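Local coordinates for protein CobC (Shigella flexneri 2a, PDB 6NRU) that removes the 5'-phosphate from adenosylcobalamin 5'-phosphate and alpha-ribazole 5'-phosphate, probably through a phosphohistidine intermediate, late in vitamin B12 assembly, at residues H11-A16 with V176-W181; D112-I117 with E122-F127; R5-R10 with D46-D51. All blocks are in the same frame, centred on the assembly; numbering follows the deposited sequence.

Contact 1 (H11-A16 with V176-W181). With SO4 (sulfate ion), chain N.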
loop_
_atom_site.group_PDB
_atom_site.type_symbol
_atom_site.label_atom_id
_atom_site.label_comp_id
_atom_site.label_asym_id
_atom_site.label_seq_id
_atom_site.Cartn_x
_atom_site.Cartn_y
_atom_site.Cartn_z
ATOM N N HIS A 11 -2.391 5.414 0.127
ATOM C CA HIS A 11 -3.344 6.355 -0.443
ATOM C C HIS A 11 -4.279 6.906 0.632
ATOM O O HIS A 11 -4.518 6.284 1.671
ATOM C CB HIS A 11 -4.160 5.682 -1.545
ATOM C CG HIS A 11 -5.021 4.561 -1.055
ATOM N ND1 HIS A 11 -6.241 4.770 -0.446
ATOM C CD2 HIS A 11 -4.839 3.221 -1.082
ATOM C CE1 HIS A 11 -6.771 3.605 -0.118
ATOM N NE2 HIS A 11 -5.941 2.650 -0.494
ATOM N N GLY A 12 -4.819 8.091 0.363
ATOM C CA GLY A 12 -5.672 8.770 1.312
ATOM C C GLY A 12 -7.007 8.073 1.507
ATOM O O GLY A 12 -7.307 7.031 0.921
ATOM N N GLU A 13 -7.830 8.681 2.362
ATOM C CA GLU A 13 -9.143 8.131 2.673
ATOM C C GLU A 13 -9.998 8.031 1.415
ATOM O O GLU A 13 -9.919 8.877 0.519
ATOM C CB GLU A 13 -9.845 8.999 3.719
ATOM C CG GLU A 13 -11.181 8.449 4.195
ATOM C CD GLU A 13 -12.017 9.483 4.928
ATOM O OE1 GLU A 13 -12.405 10.496 4.307
ATOM O OE2 GLU A 13 -12.286 9.281 6.131
ATOM N N THR A 14 -10.812 6.981 1.347
ATOM C CA THR A 14 -11.708 6.749 0.226
ATOM C C THR A 14 -13.125 6.537 0.745
ATOM O O THR A 14 -13.354 6.354 1.945
ATOM C CB THR A 14 -11.260 5.545 -0.615
ATOM O OG1 THR A 14 -11.287 4.361 0.190
ATOM C CG2 THR A 14 -9.849 5.753 -1.140
ATOM N N GLN A 15 -14.087 6.585 -0.177
ATOM C CA GLN A 15 -15.484 6.435 0.212
ATOM C C GLN A 15 -15.763 5.050 0.774
ATOM O O GLN A 15 -16.586 4.905 1.685
ATOM C CB GLN A 15 -16.399 6.716 -0.981
ATOM C CG GLN A 15 -17.875 6.772 -0.626
ATOM C CD GLN A 15 -18.188 7.868 0.374
ATOM O OE1 GLN A 15 -17.765 9.012 0.209
ATOM N NE2 GLN A 15 -18.931 7.522 1.422
ATOM N N ALA A 16 -15.092 4.024 0.247
ATOM C CA ALA A 16 -15.256 2.681 0.793
ATOM C C ALA A 16 -14.808 2.624 2.248
ATOM O O ALA A 16 -15.429 1.937 3.068
ATOM C CB ALA A 16 -14.479 1.671 -0.054
ATOM N N VAL A 176 -0.128 0.717 8.456
ATOM C CA VAL A 176 0.288 1.891 7.695
ATOM C C VAL A 176 -0.909 2.822 7.562
ATOM O O VAL A 176 -1.953 2.435 7.023
ATOM C CB VAL A 176 0.847 1.498 6.319
ATOM C CG1 VAL A 176 1.167 2.740 5.506
ATOM C CG2 VAL A 176 2.087 0.631 6.484
ATOM N N ASP A 177 -0.751 4.055 8.037
ATOM C CA ASP A 177 -1.845 5.000 8.202
ATOM C C ASP A 177 -1.980 5.935 7.006
ATOM O O ASP A 177 -1.033 6.168 6.251
ATOM C CB ASP A 177 -1.648 5.828 9.472
ATOM C CG ASP A 177 -1.845 5.015 10.723
ATOM O OD1 ASP A 177 -2.019 3.783 10.613
ATOM O OD2 ASP A 177 -1.831 5.609 11.819
ATOM N N GLN A 178 -3.183 6.482 6.856
ATOM C CA GLN A 178 -3.474 7.452 5.815
ATOM C C GLN A 178 -3.114 8.854 6.288
ATOM O O GLN A 178 -3.242 9.185 7.469
ATOM C CB GLN A 178 -4.949 7.386 5.413
ATOM C CG GLN A 178 -5.326 6.082 4.716
ATOM C CD GLN A 178 -6.815 5.951 4.468
ATOM O OE1 GLN A 178 -7.632 6.319 5.315
ATOM N NE2 GLN A 178 -7.178 5.412 3.309
ATOM N N GLY A 179 -2.650 9.676 5.353
ATOM C CA GLY A 179 -2.144 10.987 5.693
ATOM C C GLY A 179 -0.764 10.987 6.307
ATOM O O GLY A 179 -0.311 12.038 6.775
ATOM N N CYS A 180 -0.087 9.843 6.323
ATOM C CA CYS A 180 1.238 9.689 6.898
ATOM C C CYS A 180 2.200 9.156 5.846
ATOM O O CYS A 180 1.802 8.750 4.752
ATOM C CB CYS A 180 1.215 8.738 8.101
ATOM S SG CYS A 180 0.074 9.181 9.426
ATOM N N TRP A 181 3.481 9.149 6.200
ATOM C CA TRP A 181 4.516 8.588 5.346
ATOM C C TRP A 181 5.496 7.798 6.202
ATOM O O TRP A 181 5.708 8.106 7.379
ATOM C CB TRP A 181 5.251 9.681 4.557
ATOM C CG TRP A 181 5.944 10.682 5.429
ATOM C CD1 TRP A 181 5.418 11.839 5.928
ATOM C CD2 TRP A 181 7.292 10.612 5.913
ATOM N NE1 TRP A 181 6.356 12.494 6.691
ATOM C CE2 TRP A 181 7.514 11.763 6.697
ATOM C CE3 TRP A 181 8.332 9.690 5.758
ATOM C CZ2 TRP A 181 8.733 12.014 7.323
ATOM C CZ3 TRP A 181 9.542 9.943 6.379
ATOM C CH2 TRP A 181 9.731 11.096 7.154
HETATM S S SO4 N . -8.039 0.076 2.428
HETATM O O1 SO4 N . -7.718 -1.347 2.381
HETATM O O2 SO4 N . -9.439 0.245 2.806
HETATM O O3 SO4 N . -7.186 0.736 3.410
HETATM O O4 SO4 N . -7.813 0.675 1.115
#
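Gln178 lays its side chain along the backbone of His11, Gly12 and Glu13, and far more of it is buried here than of any other residue of the two segments. Its chain is extended beyond CG, which carries the amide past the first carbonyl: CG rests 3.2 Å from His11 O, and the amide group lies beside the peptides that follow. NE2 gives His11 O a weak hydrogen bond, 3.2 Å long and bent to 133° at the hydrogen. Its stronger partner is OD1 of Asn17, while the amide's other arm, OE1, lies 3.8 Å from Glu13 CB. A glutamine suits this place because it has the reach and an uncharged amide whose N-H groups can serve a backbone carbonyl and the Asn17 side chain.

His11 runs alongside Gln178 in the same direction, its ring turned 70° from the amide plane. With CG between the backbone N and the carbonyl carbon (chi1 64°), the ring folds back so that ND1 donates to Gly12 O at 2.8 Å, on a lone pair in the carbonyl plane. This bond helps fix the ring's rotation and leaves NE2 to meet the sulfate, weakly, 3.2 Å from O4. NE2 is the nitrogen that would carry the phosphoryl group of the probable tele-phosphohistidine. The sulfate, also hydrogen-bonded by Asn17 and Arg60 and approached implausibly closely by Arg10 NH2, is consistent with a phosphate mimic, and Arg10-His11-Gly12 is the RHG signature of histidine phosphatases.

Glu13 turns its carboxylate away to Thr31. Segment 11-16 leaves the end of strand 5-10 and enters helix 15-18 with Thr14 as N-cap; segment 176-181 makes a type II turn, with Gly179 at positive phi, before strand 181-187, the antiparallel neighbour of strand 5-10.

Contact 2 (D112-I117 with E122-F127); sequences DWQHAI and EGFQAF
Phe124 points at the loop from the first turn of its helix and meets Trp113 and Gln114 along its whole length. At the root, CB touches two backbone oxygens of the loop, lying 3.6 Å from Trp113 O and equally far from Gln114 O. CG, anti to the backbone N (chi1 -179°), is 3.6 Å from Trp113 CZ3. Further out, CD2 comes to 3.5 Å from Gln114 CG, whose methylene flanks the ring obliquely, while CD1 and CE1 again meet CZ3. At the tip, CZ and CE2 lie near Trp113 CH2. Trp113 CZ3 thus stands over the centre of the Phe124 face, a T-shaped stack with the planes of the two rings at 63° and centroids 4.6 Å apart; the broad indole offers a long apolar edge for it.

Segment 112-117 belongs to the connection between helices 103-111 and 124-136, and Gly123 is the N-cap of the second helix, which packs through Phe124 against Leu158 of helix 153-163. Having no side chain, Gly123 lets Ile117 CD1 approach its CA to 3.6 Å. A water beside it joins the two segments, donating to Trp113 O and Ala116 O and accepting from Phe124 N, an amide left over at the start of the helix.

Gln125 bends at chi2 to bring NE2 2.7 Å from Gln114 O, the donor standing above the carbonyl plane. Its amide lies nearly parallel to the His115 ring, 10° apart, and that ring is held at its other edge, where ND1 donates in the ring plane, over a longish 3.3 Å, to the syn side of Asp112 OD1.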
loop_
_atom_site.group_PDB
_atom_site.type_symbol
_atom_site.label_atom_id
_atom_site.label_comp_id
_atom_site.label_asym_id
_atom_site.label_seq_id
_atom_site.Cartn_x
_atom_site.Cartn_y
_atom_site.Cartn_z
ATOM N N ASP A 112 -9.740 -18.034 8.714
ATOM C CA ASP A 112 -8.482 -18.489 8.132
ATOM C C ASP A 112 -8.125 -17.540 6.988
ATOM O O ASP A 112 -8.106 -17.910 5.817
ATOM C CB ASP A 112 -8.572 -19.937 7.642
ATOM C CG ASP A 112 -7.217 -20.514 7.273
ATOM O OD1 ASP A 112 -6.187 -19.850 7.530
ATOM O OD2 ASP A 112 -7.183 -21.635 6.721
ATOM N N TRP A 113 -7.818 -16.288 7.344
ATOM C CA TRP A 113 -7.540 -15.263 6.345
ATOM C C TRP A 113 -6.278 -15.545 5.541
ATOM O O TRP A 113 -6.105 -14.971 4.461
ATOM C CB TRP A 113 -7.413 -13.894 7.017
ATOM C CG TRP A 113 -6.192 -13.781 7.864
ATOM C CD1 TRP A 113 -6.075 -14.112 9.182
ATOM C CD2 TRP A 113 -4.901 -13.326 7.449
ATOM N NE1 TRP A 113 -4.792 -13.881 9.616
ATOM C CE2 TRP A 113 -4.051 -13.398 8.568
ATOM C CE3 TRP A 113 -4.381 -12.860 6.238
ATOM C CZ2 TRP A 113 -2.710 -13.021 8.514
ATOM C CZ3 TRP A 113 -3.050 -12.486 6.187
ATOM C CH2 TRP A 113 -2.231 -12.568 7.316
ATOM N N GLN A 114 -5.395 -16.408 6.034
ATOM C CA GLN A 114 -4.124 -16.619 5.360
ATOM C C GLN A 114 -4.216 -17.598 4.201
ATOM O O GLN A 114 -3.340 -17.581 3.331
ATOM C CB GLN A 114 -3.078 -17.116 6.351
ATOM C CG GLN A 114 -1.696 -16.580 6.076
ATOM C CD GLN A 114 -0.880 -16.457 7.335
ATOM O OE1 GLN A 114 -1.388 -16.660 8.437
ATOM N NE2 GLN A 114 0.395 -16.120 7.184
ATOM N N HIS A 115 -5.204 -18.483 4.248
ATOM C CA HIS A 115 -5.391 -19.484 3.216
ATOM C C HIS A 115 -6.714 -19.529 2.466
ATOM O O HIS A 115 -6.781 -20.075 1.386
ATOM C CB HIS A 115 -5.081 -20.854 3.791
ATOM C CG HIS A 115 -3.736 -20.941 4.430
ATOM N ND1 HIS A 115 -3.536 -20.720 5.770
ATOM C CD2 HIS A 115 -2.527 -21.228 3.910
ATOM C CE1 HIS A 115 -2.259 -20.860 6.046
ATOM N NE2 HIS A 115 -1.625 -21.177 4.936
ATOM N N ALA A 116 -7.756 -18.960 3.034
ATOM C CA ALA A 116 -9.063 -18.950 2.395
ATOM C C ALA A 116 -9.103 -17.914 1.276
ATOM O O ALA A 116 -8.565 -16.811 1.410
ATOM C CB ALA A 116 -10.157 -18.662 3.422
ATOM N N ILE A 117 -9.751 -18.277 0.176
ATOM C CA ILE A 117 -9.793 -17.457 -1.031
ATOM C C ILE A 117 -11.080 -16.639 -1.010
ATOM O O ILE A 117 -12.169 -17.228 -0.905
ATOM C CB ILE A 117 -9.718 -18.319 -2.300
ATOM C CG1 ILE A 117 -8.611 -19.370 -2.176
ATOM C CG2 ILE A 117 -9.496 -17.447 -3.526
ATOM C CD1 ILE A 117 -7.219 -18.788 -2.106
ATOM N N GLU A 122 -8.541 -13.334 -5.201
ATOM C CA GLU A 122 -7.211 -13.881 -4.975
ATOM C C GLU A 122 -6.956 -14.025 -3.479
ATOM O O GLU A 122 -7.352 -13.165 -2.682
ATOM C CB GLU A 122 -6.130 -13.006 -5.627
ATOM C CG GLU A 122 -5.740 -11.750 -4.852
ATOM C CD GLU A 122 -4.573 -11.005 -5.484
ATOM O OE1 GLU A 122 -3.598 -11.667 -5.901
ATOM O OE2 GLU A 122 -4.628 -9.758 -5.561
ATOM N N GLY A 123 -6.312 -15.130 -3.099
ATOM C CA GLY A 123 -6.022 -15.384 -1.707
ATOM C C GLY A 123 -4.760 -14.691 -1.239
ATOM O O GLY A 123 -4.002 -14.116 -2.021
ATOM N N PHE A 124 -4.535 -14.753 0.076
ATOM C CA PHE A 124 -3.360 -14.106 0.648
ATOM C C PHE A 124 -2.070 -14.743 0.152
ATOM O O PHE A 124 -1.024 -14.084 0.128
ATOM C CB PHE A 124 -3.413 -14.152 2.173
ATOM C CG PHE A 124 -2.240 -13.490 2.833
ATOM C CD1 PHE A 124 -2.070 -12.119 2.747
ATOM C CD2 PHE A 124 -1.298 -14.237 3.522
ATOM C CE1 PHE A 124 -0.987 -11.504 3.343
ATOM C CE2 PHE A 124 -0.212 -13.627 4.126
ATOM C CZ PHE A 124 -0.057 -12.258 4.036
ATOM N N GLN A 125 -2.118 -16.016 -0.242
ATOM C CA GLN A 125 -0.920 -16.674 -0.751
ATOM C C GLN A 125 -0.473 -16.055 -2.071
ATOM O O GLN A 125 0.710 -15.752 -2.256
ATOM C CB GLN A 125 -1.174 -18.176 -0.907
ATOM C CG GLN A 125 -1.495 -18.883 0.405
ATOM C CD GLN A 125 -0.430 -18.662 1.464
ATOM O OE1 GLN A 125 0.767 -18.697 1.177
ATOM N NE2 GLN A 125 -0.863 -18.427 2.699
ATOM N N ALA A 126 -1.409 -15.849 -3.001
ATOM C CA ALA A 126 -1.061 -15.200 -4.260
ATOM C C ALA A 126 -0.690 -13.739 -4.043
ATOM O O ALA A 126 0.218 -13.217 -4.700
ATOM C CB ALA A 126 -2.216 -15.316 -5.253
ATOM N N PHE A 127 -1.383 -13.064 -3.123
ATOM C CA PHE A 127 -1.080 -11.665 -2.836
ATOM C C PHE A 127 0.314 -11.519 -2.236
ATOM O O PHE A 127 1.101 -10.667 -2.663
ATOM C CB PHE A 127 -2.145 -11.095 -1.899
ATOM C CG PHE A 127 -1.831 -9.724 -1.372
ATOM C CD1 PHE A 127 -2.055 -8.598 -2.150
ATOM C CD2 PHE A 127 -1.332 -9.558 -0.085
ATOM C CE1 PHE A 127 -1.776 -7.333 -1.662
ATOM C CE2 PHE A 127 -1.051 -8.296 0.411
ATOM C CZ PHE A 127 -1.273 -7.183 -0.379
HETATM O O HOH W 1 -6.244 -15.916 1.539
#

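Contact 3 (R5-R10 with D46-D51). With SO4 (sulfate ion), chain N.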
loop_
_atom_site.group_PDB
_atom_site.type_symbol
_atom_site.label_atom_id
_atom_site.label_comp_id
_atom_site.label_asym_id
_atom_site.label_seq_id
_atom_site.Cartn_x
_atom_site.Cartn_y
_atom_site.Cartn_z
ATOM N N ARG A 5 16.623 4.056 -0.047
ATOM C CA ARG A 5 15.543 4.290 0.902
ATOM C C ARG A 5 14.210 4.275 0.173
ATOM O O ARG A 5 14.039 4.967 -0.836
ATOM C CB ARG A 5 15.707 5.620 1.634
ATOM C CG ARG A 5 14.466 6.011 2.415
ATOM C CD ARG A 5 14.696 7.251 3.236
ATOM N NE ARG A 5 15.404 6.966 4.476
ATOM C CZ ARG A 5 15.257 7.673 5.590
ATOM N NH1 ARG A 5 15.941 7.350 6.680
ATOM N NH2 ARG A 5 14.423 8.705 5.611
ATOM N N LEU A 6 13.267 3.495 0.692
ATOM C CA LEU A 6 11.905 3.453 0.176
ATOM C C LEU A 6 11.032 4.356 1.035
ATOM O O LEU A 6 10.903 4.132 2.243
ATOM C CB LEU A 6 11.365 2.024 0.175
ATOM C CG LEU A 6 12.340 0.957 -0.327
ATOM C CD1 LEU A 6 11.727 -0.424 -0.211
ATOM C CD2 LEU A 6 12.752 1.246 -1.765
ATOM N N TRP A 7 10.456 5.382 0.420
ATOM C CA TRP A 7 9.490 6.237 1.093
ATOM C C TRP A 7 8.100 5.680 0.819
ATOM O O TRP A 7 7.663 5.635 -0.336
ATOM C CB TRP A 7 9.611 7.682 0.611
ATOM C CG TRP A 7 10.993 8.253 0.767
ATOM C CD1 TRP A 7 12.084 7.991 -0.012
ATOM C CD2 TRP A 7 11.432 9.183 1.768
ATOM N NE1 TRP A 7 13.170 8.698 0.440
ATOM C CE2 TRP A 7 12.796 9.439 1.531
ATOM C CE3 TRP A 7 10.801 9.823 2.840
ATOM C CZ2 TRP A 7 13.544 10.307 2.330
ATOM C CZ3 TRP A 7 11.545 10.684 3.629
ATOM C CH2 TRP A 7 12.900 10.918 3.370
ATOM N N LEU A 8 7.420 5.236 1.870
ATOM C CA LEU A 8 6.148 4.540 1.740
ATOM C C LEU A 8 5.001 5.496 2.034
ATOM O O LEU A 8 4.994 6.168 3.071
ATOM C CB LEU A 8 6.093 3.340 2.687
ATOM C CG LEU A 8 7.344 2.458 2.691
ATOM C CD1 LEU A 8 7.207 1.307 3.674
ATOM C CD2 LEU A 8 7.636 1.935 1.290
ATOM N N ILE A 9 4.033 5.552 1.122
ATOM C CA ILE A 9 2.826 6.353 1.295
ATOM C C ILE A 9 1.629 5.490 0.923
ATOM O O ILE A 9 1.555 4.973 -0.197
ATOM C CB ILE A 9 2.845 7.631 0.440
ATOM C CG1 ILE A 9 3.832 8.647 1.012
ATOM C CG2 ILE A 9 1.447 8.232 0.350
ATOM C CD1 ILE A 9 3.767 9.999 0.331
ATOM N N ARG A 10 0.702 5.329 1.860
ATOM C CA ARG A 10 -0.583 4.710 1.581
ATOM C C ARG A 10 -1.548 5.780 1.093
ATOM O O ARG A 10 -1.518 6.919 1.567
ATOM C CB ARG A 10 -1.128 4.020 2.834
ATOM C CG ARG A 10 -2.559 3.518 2.734
ATOM C CD ARG A 10 -3.078 3.158 4.118
ATOM N NE ARG A 10 -4.476 2.735 4.124
ATOM C CZ ARG A 10 -5.168 2.499 5.233
ATOM N NH1 ARG A 10 -4.590 2.644 6.418
ATOM N NH2 ARG A 10 -6.435 2.117 5.162
ATOM N N ASP A 46 8.199 17.920 0.259
ATOM C CA ASP A 46 8.569 18.763 -0.871
ATOM C C ASP A 46 10.079 18.797 -1.063
ATOM O O ASP A 46 10.568 18.772 -2.200
ATOM C CB ASP A 46 8.015 20.173 -0.666
ATOM C CG ASP A 46 7.822 20.916 -1.969
ATOM O OD1 ASP A 46 7.714 20.257 -3.025
ATOM O OD2 ASP A 46 7.777 22.159 -1.938
ATOM N N ASP A 47 10.834 18.841 0.032
ATOM C CA ASP A 47 12.285 18.951 -0.022
ATOM C C ASP A 47 12.988 17.600 -0.034
ATOM O O ASP A 47 14.215 17.553 0.102
ATOM C CB ASP A 47 12.791 19.788 1.153
ATOM C CG ASP A 47 12.428 21.251 1.017
ATOM O OD1 ASP A 47 11.700 21.593 0.062
ATOM O OD2 ASP A 47 12.879 22.058 1.856
ATOM N N VAL A 48 12.247 16.510 -0.185
ATOM C CA VAL A 48 12.839 15.187 -0.340
ATOM C C VAL A 48 13.051 14.939 -1.827
ATOM O O VAL A 48 12.090 14.889 -2.602
ATOM C CB VAL A 48 11.954 14.100 0.283
ATOM C CG1 VAL A 48 12.557 12.729 0.031
ATOM C CG2 VAL A 48 11.783 14.348 1.776
ATOM N N SER A 49 14.312 14.785 -2.227
ATOM C CA SER A 49 14.675 14.668 -3.637
ATOM C C SER A 49 14.512 13.218 -4.075
ATOM O O SER A 49 15.447 12.417 -4.028
ATOM C CB SER A 49 16.098 15.159 -3.866
ATOM O OG SER A 49 16.946 14.760 -2.804
ATOM N N PHE A 50 13.304 12.879 -4.512
ATOM C CA PHE A 50 13.066 11.566 -5.088
ATOM C C PHE A 50 13.691 11.471 -6.476
ATOM O O PHE A 50 13.861 12.472 -7.179
ATOM C CB PHE A 50 11.568 11.277 -5.184
ATOM C CG PHE A 50 10.833 11.406 -3.879
ATOM C CD1 PHE A 50 10.853 10.377 -2.953
ATOM C CD2 PHE A 50 10.112 12.552 -3.586
ATOM C CE1 PHE A 50 10.174 10.493 -1.758
ATOM C CE2 PHE A 50 9.430 12.673 -2.391
ATOM C CZ PHE A 50 9.460 11.642 -1.476
ATOM N N ASP A 51 14.042 10.248 -6.861
ATOM C CA ASP A 51 14.502 9.958 -8.209
ATOM C C ASP A 51 13.690 8.855 -8.869
ATOM O O ASP A 51 13.990 8.485 -10.011
ATOM C CB ASP A 51 15.990 9.580 -8.204
ATOM C CG ASP A 51 16.355 8.657 -7.060
ATOM O OD1 ASP A 51 17.565 8.425 -6.848
ATOM O OD2 ASP A 51 15.435 8.164 -6.375
HETATM S S SO4 N . -8.039 0.076 2.428
HETATM O O1 SO4 N . -7.718 -1.347 2.381
HETATM O O2 SO4 N . -9.439 0.245 2.806
HETATM O O3 SO4 N . -7.186 0.736 3.410
HETATM O O4 SO4 N . -7.813 0.675 1.115
#
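Val48 and Phe50 both press on one face of the Trp7 indole, dividing it between them. Val48 comes from the opposite direction and sets CG1 over the six-membered ring, a CH-pi contact 3.7 Å from its centroid and 21° off the normal. Phe50 takes the five-membered ring edge-on: CE1 lies 3.5 Å from Trp7 CG, and the planes stand at 81° in a T-shaped pair with centroids 5.0 Å apart. Phe50 has CG anti to its carbonyl carbon (chi1 -55°), which turns the ring's CE1 edge toward the indole. CG1 of Val48 also lies over a face of the Phe50 ring, so one methyl fills the angle between the two aromatic groups. A branched, compact valine fits that corner, and the flat tryptophan provides a surface wide enough for both neighbours.

Strand 5-10, helix 32-44 and strand 52-55 form a beta-alpha-beta unit whose two strands run parallel, with strand 146-151 between them; segment 46-51 is the link from the helix into the second strand.

Around this core, CD of Arg5 lies against the opposite indole face, toward its rim, while Arg5 NH1 forms a salt bridge with Asp185. Trp7 NE1 is held by Asn146 OD1. The incoming link is positioned by an inverse gamma turn centred on Ser49, by Val48 O accepting from Arg72, and by the Asp51 carboxylate, which receives the backbone N-H groups of Gln145 and Asn146.

In the fold
Contacts 1 and 3 are buried and share the central strand: 5-10 supplies the tryptophan of contact 3 and runs directly into the catalytic loop of contact 1. They touch where Arg10 donates to Val176 O and where Trp7 packs on Trp181, and Arg10 and His11 both reach the sulfate. Yet contact 1 is polar, built of amide, imidazole and carbonyl groups beside the anion site, whereas contact 3, away from the annotated sites, is wholly apolar across its segments. Contact 2 is only partly buried, its centre about 23 Å from that of contact 1, and mixes an aromatic pair with a bridging water and solvent-exposed His115 and Ile117.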